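Local coordinates for Lmo1076 protein (Listeria monocytogenes serovar 1/2a, PDB 5JQC) that probably acts as a secreted cell-wall hydrolase, an autolysin with putative amidase activity, of which this chain is the portion built from three GW modules, at residues A[117-125]-A[166-174]; A[175-183]-A[206-214]. All coordinates share one frame; numbering follows the deposited sequence. Where two conformers were deposited one is given.

Contact 1 of 2, residues A[117-125]-A[166-174]. With SO4 (sulfate ion), chain E.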
loop_
_atom_site.group_PDB
_atom_site.type_symbol
_atom_site.label_atom_id
_atom_site.label_comp_id
_atom_site.label_asym_id
_atom_site.label_seq_id
_atom_site.Cartn_x
_atom_site.Cartn_y
_atom_site.Cartn_z
ATOM N N THR A 117 2.557 -15.234 -6.241
ATOM C CA THR A 117 3.803 -14.829 -6.879
ATOM C C THR A 117 4.332 -13.523 -6.294
ATOM O O THR A 117 5.063 -12.803 -6.973
ATOM C CB THR A 117 3.610 -14.696 -8.395
ATOM O OG1 THR A 117 2.709 -13.613 -8.678
ATOM C CG2 THR A 117 3.005 -15.968 -8.967
ATOM N N ASN A 118 3.935 -13.190 -5.061
ATOM C CA ASN A 118 4.386 -12.013 -4.337
ATOM C C ASN A 118 4.532 -12.360 -2.866
ATOM O O ASN A 118 3.709 -13.093 -2.307
ATOM C CB ASN A 118 3.404 -10.831 -4.458
ATOM C CG ASN A 118 3.479 -10.159 -5.796
ATOM O OD1 ASN A 118 4.410 -9.377 -6.054
ATOM N ND2 ASN A 118 2.538 -10.485 -6.684
ATOM N N GLY A 119 5.555 -11.799 -2.237
ATOM C CA GLY A 119 5.714 -11.956 -0.810
ATOM C C GLY A 119 4.677 -11.174 -0.035
ATOM O O GLY A 119 3.977 -10.305 -0.556
ATOM N N LEU A 120 4.581 -11.478 1.249
ATOM C CA LEU A 120 3.533 -10.932 2.092
ATOM C C LEU A 120 4.190 -10.271 3.290
ATOM O O LEU A 120 4.880 -10.940 4.062
ATOM C CB LEU A 120 2.560 -12.031 2.526
ATOM C CG LEU A 120 1.531 -11.637 3.590
ATOM C CD1 LEU A 120 0.758 -10.376 3.199
ATOM C CD2 LEU A 120 0.568 -12.787 3.814
ATOM N N TRP A 121 3.945 -8.974 3.468
ATOM C CA TRP A 121 4.770 -8.166 4.347
ATOM C C TRP A 121 3.930 -7.528 5.435
ATOM O O TRP A 121 2.733 -7.283 5.250
ATOM C CB TRP A 121 5.499 -7.068 3.568
ATOM C CG TRP A 121 6.426 -7.596 2.511
ATOM C CD1 TRP A 121 6.103 -7.931 1.224
ATOM C CD2 TRP A 121 7.831 -7.840 2.647
ATOM N NE1 TRP A 121 7.220 -8.374 0.557
ATOM C CE2 TRP A 121 8.295 -8.325 1.408
ATOM C CE3 TRP A 121 8.739 -7.704 3.699
ATOM C CZ2 TRP A 121 9.631 -8.665 1.191
ATOM C CZ3 TRP A 121 10.059 -8.044 3.483
ATOM C CH2 TRP A 121 10.493 -8.518 2.239
ATOM N N SER A 122 4.587 -7.219 6.562
ATOM C CA SER A 122 3.931 -6.512 7.663
ATOM C C SER A 122 4.014 -4.997 7.535
ATOM O O SER A 122 3.240 -4.284 8.185
ATOM C CB SER A 122 4.535 -6.933 9.006
ATOM O OG SER A 122 5.870 -6.479 9.133
ATOM N N GLU A 123 4.945 -4.486 6.737
ATOM C CA GLU A 123 4.954 -3.084 6.346
ATOM C C GLU A 123 5.394 -3.022 4.894
ATOM O O GLU A 123 5.831 -4.023 4.318
ATOM C CB GLU A 123 5.897 -2.238 7.217
ATOM C CG GLU A 123 5.728 -2.419 8.706
ATOM C CD GLU A 123 4.567 -1.637 9.246
ATOM O OE1 GLU A 123 4.025 -0.786 8.499
ATOM O OE2 GLU A 123 4.207 -1.868 10.419
ATOM N N VAL A 124 5.290 -1.834 4.301
ATOM C CA VAL A 124 5.931 -1.581 3.015
ATOM C C VAL A 124 7.354 -2.128 3.116
ATOM O O VAL A 124 8.078 -1.809 4.069
ATOM C CB VAL A 124 5.907 -0.087 2.656
ATOM C CG1 VAL A 124 6.627 0.138 1.341
ATOM C CG2 VAL A 124 4.499 0.403 2.567
ATOM N N PRO A 125 7.775 -2.995 2.205
ATOM C CA PRO A 125 9.059 -3.683 2.384
ATOM C C PRO A 125 10.234 -2.715 2.369
ATOM O O PRO A 125 10.270 -1.764 1.585
ATOM C CB PRO A 125 9.115 -4.658 1.202
ATOM C CG PRO A 125 7.971 -4.294 0.300
ATOM C CD PRO A 125 6.975 -3.560 1.107
ATOM N N LYS A 166 -10.153 -9.005 8.782
ATOM C CA LYS A 166 -8.867 -8.947 9.472
ATOM C C LYS A 166 -7.782 -8.393 8.539
ATOM O O LYS A 166 -7.591 -8.901 7.425
ATOM C CB LYS A 166 -8.469 -10.340 9.988
ATOM C CG LYS A 166 -8.981 -10.698 11.394
ATOM C CD LYS A 166 -10.497 -10.924 11.426
ATOM C CE LYS A 166 -11.038 -11.220 12.838
ATOM N NZ LYS A 166 -12.537 -11.223 12.870
ATOM N N THR A 167 -7.069 -7.364 9.007
ATOM C CA THR A 167 -5.921 -6.821 8.276
ATOM C C THR A 167 -4.808 -7.862 8.166
ATOM O O THR A 167 -4.264 -8.309 9.180
ATOM C CB THR A 167 -5.383 -5.569 8.964
ATOM O OG1 THR A 167 -6.408 -4.582 9.047
ATOM C CG2 THR A 167 -4.175 -5.002 8.178
ATOM N N ILE A 168 -4.457 -8.237 6.943
ATOM C CA ILE A 168 -3.474 -9.298 6.732
ATOM C C ILE A 168 -2.055 -8.752 6.664
ATOM O O ILE A 168 -1.121 -9.341 7.215
ATOM C CB ILE A 168 -3.826 -10.080 5.458
ATOM C CG1 ILE A 168 -5.247 -10.627 5.573
ATOM C CG2 ILE A 168 -2.843 -11.204 5.253
ATOM C CD1 ILE A 168 -5.421 -11.610 6.718
ATOM N N GLY A 169 -1.865 -7.642 5.974
ATOM C CA GLY A 169 -0.514 -7.164 5.731
ATOM C C GLY A 169 -0.473 -6.327 4.467
ATOM O O GLY A 169 -1.454 -5.671 4.111
ATOM N N TRP A 170 0.679 -6.367 3.811
ATOM C CA TRP A 170 0.946 -5.561 2.637
ATOM C C TRP A 170 1.328 -6.453 1.469
ATOM O O TRP A 170 2.115 -7.404 1.611
ATOM C CB TRP A 170 2.063 -4.551 2.907
ATOM C CG TRP A 170 1.707 -3.471 3.913
ATOM C CD1 TRP A 170 1.696 -3.585 5.283
ATOM C CD2 TRP A 170 1.368 -2.109 3.627
ATOM N NE1 TRP A 170 1.367 -2.384 5.857
ATOM C CE2 TRP A 170 1.153 -1.462 4.865
ATOM C CE3 TRP A 170 1.216 -1.373 2.447
ATOM C CZ2 TRP A 170 0.801 -0.121 4.952
ATOM C CZ3 TRP A 170 0.856 -0.044 2.538
ATOM C CH2 TRP A 170 0.661 0.569 3.779
ATOM N N LEU A 171 0.786 -6.128 0.307
ATOM C CA LEU A 171 0.972 -6.950 -0.871
ATOM C C LEU A 171 1.077 -6.026 -2.070
ATOM O O LEU A 171 0.413 -4.989 -2.119
ATOM C CB LEU A 171 -0.201 -7.937 -1.016
ATOM C CG LEU A 171 -0.187 -8.920 -2.183
ATOM C CD1 LEU A 171 1.004 -9.829 -2.064
ATOM C CD2 LEU A 171 -1.487 -9.730 -2.226
ATOM N N ASP A 172 1.928 -6.382 -3.020
ATOM C CA ASP A 172 2.109 -5.524 -4.181
ATOM C C ASP A 172 0.774 -5.332 -4.897
ATOM O O ASP A 172 0.027 -6.283 -5.125
ATOM C CB ASP A 172 3.163 -6.127 -5.111
ATOM C CG ASP A 172 3.611 -5.172 -6.221
ATOM O OD1 ASP A 172 2.781 -4.843 -7.102
ATOM O OD2 ASP A 172 4.819 -4.813 -6.255
ATOM N N ALA A 173 0.456 -4.074 -5.208
ATOM C CA ALA A 173 -0.804 -3.742 -5.869
ATOM C C ALA A 173 -1.028 -4.522 -7.161
ATOM O O ALA A 173 -2.183 -4.694 -7.573
ATOM C CB ALA A 173 -0.831 -2.246 -6.160
ATOM N N ARG A 174 0.046 -4.964 -7.823
ATOM C CA ARG A 174 -0.077 -5.778 -9.032
ATOM C C ARG A 174 -0.683 -7.145 -8.764
ATOM O O ARG A 174 -1.108 -7.816 -9.720
ATOM C CB ARG A 174 1.281 -5.959 -9.695
ATOM C CG ARG A 174 1.803 -4.736 -10.377
ATOM C CD ARG A 174 3.253 -4.960 -10.795
ATOM N NE ARG A 174 4.137 -5.021 -9.630
ATOM C CZ ARG A 174 5.460 -5.170 -9.706
ATOM N NH1 ARG A 174 6.036 -5.298 -10.896
ATOM N NH2 ARG A 174 6.199 -5.211 -8.599
HETATM S S SO4 E . 9.545 -6.094 -9.902
HETATM O O1 SO4 E . 9.013 -4.851 -9.370
HETATM O O2 SO4 E . 9.079 -7.229 -9.087
HETATM O O3 SO4 E . 9.046 -6.296 -11.280
HETATM O O4 SO4 E . 11.013 -6.074 -9.910
HETATM O O HOH W 1 4.261 -8.004 -1.958
#
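Trp121 and Trp170 form an isolated antiparallel, hydrogen-bonded bridge, with Trp121 N giving to Trp170 O at 3.0 Å and Trp170 N to Trp121 O at 2.7 Å. With CG anti to the carbonyl carbon (chi1 -67°), the Trp170 indole lies against residues 122-124: Val124 CG2 sits 3.9 Å from the centroid of its six-membered ring, 19° off the normal, a CH-pi contact, and the Glu123-Val124 peptide lies over the same face. The Trp121 ring instead receives CB of Pro125 over its centre. Both segments belong to the middle GW module, an SH3-like unit, and the bridge ties strand 120-121 to the edge strand 166-172 of the module's five-stranded sheet. Leu120 runs at a slant to Ile168, CD2 4.0 Å from Ile168 CG2, with its CD1 near Trp170 O. A water spans the gap farther on, donating to Gly119 O and accepting from Asp172 N. Asn118 CB packs 3.5 Å from Leu171 CD1, while its ND2 is bonded to Ala114 O. Asp172 OD1 takes Arg174 N through its anti lone pair, an Asx turn; from above the carboxylate plane, Arg174 NE meets OD1 and NH2 meets OD2 (2.7 Å). NH1 and NH2 bind a sulfate, probably from the crystallisation liquor.

Contact 2 of 2, residues A[175-183]-A[206-214]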
loop_
_atom_site.group_PDB
_atom_site.type_symbol
_atom_site.label_atom_id
_atom_site.label_comp_id
_atom_site.label_asym_id
_atom_site.label_seq_id
_atom_site.Cartn_x
_atom_site.Cartn_y
_atom_site.Cartn_z
ATOM N N ALA A 175 -0.745 -7.561 -7.493
ATOM C CA ALA A 175 -1.363 -8.819 -7.101
ATOM C C ALA A 175 -2.886 -8.749 -7.028
ATOM O O ALA A 175 -3.528 -9.802 -6.951
ATOM C CB ALA A 175 -0.816 -9.258 -5.738
ATOM N N PHE A 176 -3.480 -7.551 -7.033
ATOM C CA PHE A 176 -4.916 -7.373 -6.875
ATOM C C PHE A 176 -5.593 -7.045 -8.198
ATOM O O PHE A 176 -5.046 -6.321 -9.035
ATOM C CB PHE A 176 -5.249 -6.241 -5.919
ATOM C CG PHE A 176 -4.700 -6.402 -4.549
ATOM C CD1 PHE A 176 -3.361 -6.173 -4.299
ATOM C CD2 PHE A 176 -5.545 -6.690 -3.486
ATOM C CE1 PHE A 176 -2.857 -6.270 -3.020
ATOM C CE2 PHE A 176 -5.052 -6.787 -2.198
ATOM C CZ PHE A 176 -3.706 -6.579 -1.964
ATOM N N HIS A 177 -6.821 -7.541 -8.349
ATOM C CA HIS A 177 -7.772 -7.055 -9.344
ATOM C C HIS A 177 -8.778 -6.191 -8.592
ATOM O O HIS A 177 -9.606 -6.711 -7.836
ATOM C CB HIS A 177 -8.478 -8.202 -10.058
ATOM C CG HIS A 177 -9.538 -7.749 -11.013
ATOM N ND1 HIS A 177 -9.302 -7.577 -12.361
ATOM C CD2 HIS A 177 -10.835 -7.404 -10.814
ATOM C CE1 HIS A 177 -10.411 -7.167 -12.954
ATOM N NE2 HIS A 177 -11.354 -7.053 -12.038
ATOM N N VAL A 178 -8.722 -4.881 -8.803
ATOM C CA VAL A 178 -9.585 -3.974 -8.052
ATOM C C VAL A 178 -10.935 -3.855 -8.745
ATOM O O VAL A 178 -11.008 -3.617 -9.962
ATOM C CB VAL A 178 -8.929 -2.598 -7.895
ATOM C CG1 VAL A 178 -9.759 -1.734 -6.944
ATOM C CG2 VAL A 178 -7.495 -2.752 -7.386
ATOM N N TYR A 179 -12.011 -4.021 -7.970
ATOM C CA TYR A 179 -13.351 -3.825 -8.495
ATOM C C TYR A 179 -13.631 -2.341 -8.667
ATOM O O TYR A 179 -13.208 -1.520 -7.849
ATOM C CB TYR A 179 -14.401 -4.445 -7.570
ATOM C CG TYR A 179 -14.184 -5.933 -7.348
ATOM C CD1 TYR A 179 -14.137 -6.809 -8.413
ATOM C CD2 TYR A 179 -14.045 -6.449 -6.065
ATOM C CE1 TYR A 179 -13.954 -8.152 -8.212
ATOM C CE2 TYR A 179 -13.856 -7.774 -5.850
ATOM C CZ TYR A 179 -13.811 -8.634 -6.923
ATOM O OH TYR A 179 -13.635 -9.980 -6.705
ATOM N N ASP A 180 -14.325 -2.010 -9.765
ATOM C CA ASP A 180 -14.906 -0.683 -9.945
ATOM C C ASP A 180 -15.996 -0.466 -8.921
ATOM O O ASP A 180 -16.811 -1.365 -8.680
ATOM C CB ASP A 180 -15.552 -0.527 -11.323
ATOM C CG ASP A 180 -14.602 -0.783 -12.459
ATOM O OD1 ASP A 180 -13.434 -0.337 -12.381
ATOM O OD2 ASP A 180 -15.060 -1.410 -13.447
ATOM N N LYS A 181 -16.050 0.746 -8.356
ATOM C CA LYS A 181 -17.191 1.144 -7.523
ATOM C C LYS A 181 -18.392 1.506 -8.385
ATOM O O LYS A 181 -18.248 1.990 -9.517
ATOM C CB LYS A 181 -16.850 2.340 -6.633
ATOM C CG LYS A 181 -15.739 2.074 -5.641
ATOM C CD LYS A 181 -15.403 3.356 -4.905
ATOM C CE LYS A 181 -14.485 3.099 -3.722
ATOM N NZ LYS A 181 -15.186 2.313 -2.665
ATOM N N ILE A 182 -19.587 1.263 -7.845
ATOM C CA ILE A 182 -20.800 1.810 -8.437
ATOM C C ILE A 182 -20.852 3.286 -8.045
ATOM O O ILE A 182 -21.021 3.627 -6.868
ATOM C CB ILE A 182 -22.055 1.055 -7.978
ATOM C CG1 ILE A 182 -21.917 -0.435 -8.322
ATOM C CG2 ILE A 182 -23.295 1.655 -8.622
ATOM C CD1 ILE A 182 -23.061 -1.280 -7.872
ATOM N N GLN A 183 -20.686 4.169 -9.031
ATOM C CA GLN A 183 -20.673 5.603 -8.755
ATOM C C GLN A 183 -22.072 6.132 -8.456
ATOM O O GLN A 183 -22.243 7.027 -7.615
ATOM C CB GLN A 183 -20.067 6.331 -9.944
ATOM C CG GLN A 183 -18.561 6.080 -10.064
ATOM C CD GLN A 183 -18.013 6.399 -11.437
ATOM O OE1 GLN A 183 -18.760 6.472 -12.418
ATOM N NE2 GLN A 183 -16.693 6.586 -11.516
ATOM N N VAL A 206 -23.704 -5.465 -11.507
ATOM C CA VAL A 206 -23.137 -4.386 -12.310
ATOM C C VAL A 206 -21.715 -4.765 -12.681
ATOM O O VAL A 206 -20.963 -5.271 -11.840
ATOM C CB VAL A 206 -23.179 -3.057 -11.548
ATOM C CG1 VAL A 206 -22.504 -1.956 -12.350
ATOM C CG2 VAL A 206 -24.640 -2.666 -11.182
ATOM N N TYR A 207 -21.339 -4.532 -13.944
ATOM C CA TYR A 207 -20.147 -5.173 -14.498
ATOM C C TYR A 207 -18.880 -4.766 -13.746
ATOM O O TYR A 207 -18.588 -3.572 -13.576
ATOM C CB TYR A 207 -19.999 -4.840 -15.983
ATOM C CG TYR A 207 -18.682 -5.320 -16.582
ATOM C CD1 TYR A 207 -18.486 -6.665 -16.904
ATOM C CD2 TYR A 207 -17.634 -4.429 -16.823
ATOM C CE1 TYR A 207 -17.274 -7.106 -17.453
ATOM C CE2 TYR A 207 -16.427 -4.857 -17.362
ATOM C CZ TYR A 207 -16.252 -6.194 -17.675
ATOM O OH TYR A 207 -15.061 -6.615 -18.214
ATOM N N ASN A 208 -18.152 -5.782 -13.267
ATOM C CA ASN A 208 -16.823 -5.644 -12.669
ATOM C C ASN A 208 -16.864 -4.928 -11.323
ATOM O O ASN A 208 -15.901 -4.253 -10.924
ATOM C CB ASN A 208 -15.849 -4.942 -13.622
ATOM C CG ASN A 208 -14.404 -5.215 -13.272
ATOM O OD1 ASN A 208 -13.603 -4.289 -13.142
ATOM N ND2 ASN A 208 -14.068 -6.478 -13.091
ATOM N N THR A 209 -17.971 -5.079 -10.604
ATOM C CA THR A 209 -18.088 -4.515 -9.270
ATOM C C THR A 209 -17.905 -5.561 -8.166
ATOM O O THR A 209 -17.849 -5.193 -6.983
ATOM C CB THR A 209 -19.448 -3.808 -9.128
ATOM O OG1 THR A 209 -20.499 -4.749 -9.351
ATOM C CG2 THR A 209 -19.591 -2.713 -10.176
ATOM N N SER A 210 -17.783 -6.844 -8.516
ATOM C CA SER A 210 -17.654 -7.908 -7.526
ATOM C C SER A 210 -17.086 -9.142 -8.216
ATOM O O SER A 210 -16.876 -9.154 -9.434
ATOM C CB SER A 210 -18.998 -8.229 -6.869
ATOM O OG SER A 210 -19.844 -8.812 -7.832
ATOM N N SER A 211 -16.827 -10.183 -7.420
ATOM C CA SER A 211 -16.277 -11.420 -7.971
ATOM C C SER A 211 -17.235 -12.065 -8.968
ATOM O O SER A 211 -16.799 -12.603 -9.993
ATOM C CB SER A 211 -15.957 -12.399 -6.846
ATOM O OG SER A 211 -15.577 -13.644 -7.389
ATOM N N SER A 212 -18.543 -12.002 -8.692
ATOM C CA SER A 212 -19.545 -12.689 -9.501
ATOM C C SER A 212 -19.982 -11.918 -10.742
ATOM O O SER A 212 -20.764 -12.448 -11.545
ATOM C CB SER A 212 -20.776 -12.982 -8.646
ATOM O OG SER A 212 -21.002 -11.941 -7.721
ATOM N N SER A 213 -19.529 -10.680 -10.915
ATOM C CA SER A 213 -19.930 -9.862 -12.052
ATOM C C SER A 213 -18.758 -9.586 -12.995
ATOM O O SER A 213 -18.810 -8.645 -13.796
ATOM C CB SER A 213 -20.569 -8.558 -11.555
ATOM O OG SER A 213 -19.783 -7.974 -10.521
HETATM N N MSE A 214 -17.693 -10.388 -12.910
HETATM C CA MSE A 214 -16.579 -10.264 -13.843
HETATM C C MSE A 214 -16.840 -11.050 -15.129
HETATM O O MSE A 214 -16.318 -10.673 -16.185
HETATM C CB MSE A 214 -15.262 -10.715 -13.199
HETATM C CG MSE A 214 -14.900 -9.923 -11.969
HETATM SE SE MSE A 214 -13.088 -10.220 -11.488
HETATM C CE MSE A 214 -13.276 -11.606 -10.151
HETATM O O HOH W 2 -17.273 -2.355 -6.097
#
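Tyr179 lays its ring flat against the backbone of the 206-214 loop, with Ser210 CA 3.7 Å above the ring plane and over its centre. Beyond the ring, Tyr179 OH comes within 3.3 Å of Ser211 CA and is hydrogen-bonded to Asp144. Selenomethionine Met214 packs beside both rings: SE meets Tyr179 at its edge, a Met-aromatic contact, and stands obliquely 4.0 Å from the His177 ring centroid. His177 CG, anti to the backbone N (chi1 176°), places the imidazole so that its edge, at NE2, meets the Asn208 amide, the planes 81° apart. The Asp180 carboxylate packs beside the same amide, its OD1 in a salt bridge with Arg238 NH1; Asn208 also packs on Arg238. A backbone bond, Asp180 N to Asn208 O at 3.0 Å, completes this close-packed half. Near Ile182 the fit slackens: a water donates to both Asp180 O and Thr209 O, and exposed Ile182 touches Thr209 CG2 with CG1 and Val206 CG2 with CD1. Thr209 OG1 faces back into its own loop, bonding Val206 O at 2.6 Å. The loop begins with a type II beta turn, Val206 to Thr209, and the whole forms an interface between consecutive GW modules, with the connecting chain laid against the module that follows.

In the fold
The two contacts come in series along the chain: contact 1 closes at residue 174, and 175-183 of contact 2 follows immediately. Their centres lie 21 Å apart, yet both reach the five-stranded antiparallel sheet of the middle GW module, whose outermost strands are 166-172 and 176-178. Contact 1 is internal to that module, whereas contact 2 joins its last strand and the connecting chain to a loop of the third module, between strands 201-202 and 218-219. They touch at Leu171 O with Phe176 CE1 (3.6 Å) and at Asn118 ND2 with Ala175 CB (3.7 Å). A single run of chain therefore passes from the middle module's own fold to its junction with the next, in an elongated, three-module chain.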